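Local coordinates for phenylacetic acid degradation protein PaaI (Thermus thermophilus HB8, PDB 1WLU), which is a hot dog fold thioesterase that probably hydrolyses acyl-CoA thioesters in the degradation of phenylacetic acid, at the interface of chains A and B. Numbering follows the deposited sequence. Chains: chain A/B, phenylacetic acid degradation protein PaaI.

The interface of chains A and B. Residues chain A 1-4, 6, 52; chain B 32-34, 39.
The imidazole of B:His39 turns an edge toward the carboxylate of A:Asp3, whose CG lies in the plane of the ring; the two planes stand steeply, 72° apart. Ring carbon CD2 of B:His39 lies 3.4 Å from carboxylate oxygen OD1 of A:Asp3, while ring nitrogen NE2 shares water 1 with OD2 of A:Asp3, 2.7 Å from the water. A short acid suits this place because its two oxygens serve both chains. With CG anti to the backbone N (chi1 -168°), OD2 of A:Asp3 comes 2.9 Å from the backbone N of B:Leu34 in a weak, bent hydrogen bond (126° at H). The other oxygen, OD1, accepts a hydrogen bond from the backbone N-H of A:Met6, on its anti side and out of the carboxylate plane, capping the start of helix 4-8. An alanine in place of A:Asp3 would probably leave the backbone N of B:Leu34 and water 1 without their carboxylate partner and the helix start uncapped. A:Pro4, a ring suited to a helix's first turn, rests its CD against the carbonyl O of B:Leu32. The side chain of B:Leu34 carries the apolar contact: its CB meets the sulphur SD of A:Met1 at 3.9 Å, and the bent methionine chain can follow the branched leucine, whose CD2 lies loosely on the side of A:Ala52, 4.4 Å from its CB. Chain A's N-terminal segment and first helical turn thus dock on the loop of B:Leu32 to B:Leu34 and on B:His39; two-fold symmetry repeats this with the identical chains exchanged. Water 2 bridges the chains, linking the backbone N and O of A:Arg2 to the carbonyl O of B:Leu34, 3.0 Å from the water.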
# COMPACT_ATOMS: atom_id res chain seq x y z
N MET A 1 14.15 -24.57 11.24
CA MET A 1 13.84 -23.45 10.31
C MET A 1 14.96 -23.28 9.29
O MET A 1 16.10 -22.96 9.64
CB MET A 1 13.66 -22.14 11.09
CG MET A 1 12.97 -21.00 10.32
SD MET A 1 13.88 -20.34 8.89
CE MET A 1 14.93 -19.13 9.67
N ARG A 2 14.63 -23.51 8.03
CA ARG A 2 15.58 -23.36 6.94
C ARG A 2 14.89 -22.61 5.82
O ARG A 2 13.84 -23.04 5.33
CB ARG A 2 16.05 -24.73 6.44
CG ARG A 2 16.87 -24.65 5.16
CD ARG A 2 17.23 -26.03 4.64
NE ARG A 2 17.70 -25.97 3.26
CZ ARG A 2 18.77 -25.29 2.86
NH1 ARG A 2 19.49 -24.61 3.74
NH2 ARG A 2 19.11 -25.28 1.58
N ASP A 3 15.46 -21.48 5.42
CA ASP A 3 14.88 -20.69 4.34
C ASP A 3 15.90 -20.61 3.22
O ASP A 3 16.87 -19.85 3.29
CB ASP A 3 14.53 -19.29 4.85
CG ASP A 3 13.66 -18.53 3.88
OD1 ASP A 3 14.12 -18.27 2.75
OD2 ASP A 3 12.51 -18.19 4.24
N PRO A 4 15.71 -21.41 2.16
CA PRO A 4 16.63 -21.43 1.02
C PRO A 4 16.94 -20.07 0.40
O PRO A 4 18.09 -19.79 0.09
CB PRO A 4 15.93 -22.37 0.03
CG PRO A 4 15.23 -23.33 0.94
CD PRO A 4 14.64 -22.41 1.98
N MET A 6 16.67 -17.04 1.85
CA MET A 6 17.44 -16.22 2.78
C MET A 6 18.90 -16.66 2.71
O MET A 6 19.81 -15.84 2.69
CB MET A 6 16.93 -16.40 4.21
CG MET A 6 15.60 -15.71 4.49
SD MET A 6 15.09 -15.91 6.20
CE MET A 6 16.27 -14.87 7.02
N ALA A 52 8.34 -12.26 7.85
CA ALA A 52 7.96 -13.66 7.91
C ALA A 52 8.32 -14.29 9.26
O ALA A 52 7.49 -14.96 9.88
CB ALA A 52 8.65 -14.43 6.79
N LEU B 32 12.84 -20.86 -2.68
CA LEU B 32 11.83 -21.24 -1.71
C LEU B 32 12.10 -20.63 -0.34
O LEU B 32 13.25 -20.34 0.01
CB LEU B 32 11.76 -22.77 -1.58
CG LEU B 32 11.47 -23.53 -2.87
CD1 LEU B 32 11.40 -25.02 -2.57
CD2 LEU B 32 10.15 -23.05 -3.47
N ASN B 33 11.03 -20.44 0.43
CA ASN B 33 11.13 -19.87 1.77
C ASN B 33 11.04 -20.97 2.81
O ASN B 33 11.09 -22.16 2.48
CB ASN B 33 10.01 -18.85 2.00
CG ASN B 33 8.64 -19.45 1.76
OD1 ASN B 33 8.43 -20.64 1.94
ND2 ASN B 33 7.69 -18.60 1.36
N LEU B 34 10.88 -20.57 4.07
CA LEU B 34 10.77 -21.50 5.18
C LEU B 34 9.49 -22.33 5.11
O LEU B 34 9.35 -23.32 5.84
CB LEU B 34 10.82 -20.75 6.52
CG LEU B 34 9.62 -19.87 6.90
CD1 LEU B 34 9.80 -19.36 8.32
CD2 LEU B 34 9.48 -18.70 5.93
N HIS B 39 9.44 -17.73 -2.16
CA HIS B 39 9.63 -16.65 -1.20
C HIS B 39 8.97 -15.38 -1.73
O HIS B 39 9.04 -15.08 -2.92
CB HIS B 39 11.13 -16.44 -0.98
CG HIS B 39 11.47 -15.57 0.20
ND1 HIS B 39 11.24 -14.21 0.23
CD2 HIS B 39 12.08 -15.87 1.38
CE1 HIS B 39 11.70 -13.71 1.36
NE2 HIS B 39 12.22 -14.70 2.08
O HOH W 1 11.90 -15.64 4.84
O HOH W 2 11.68 -24.46 7.35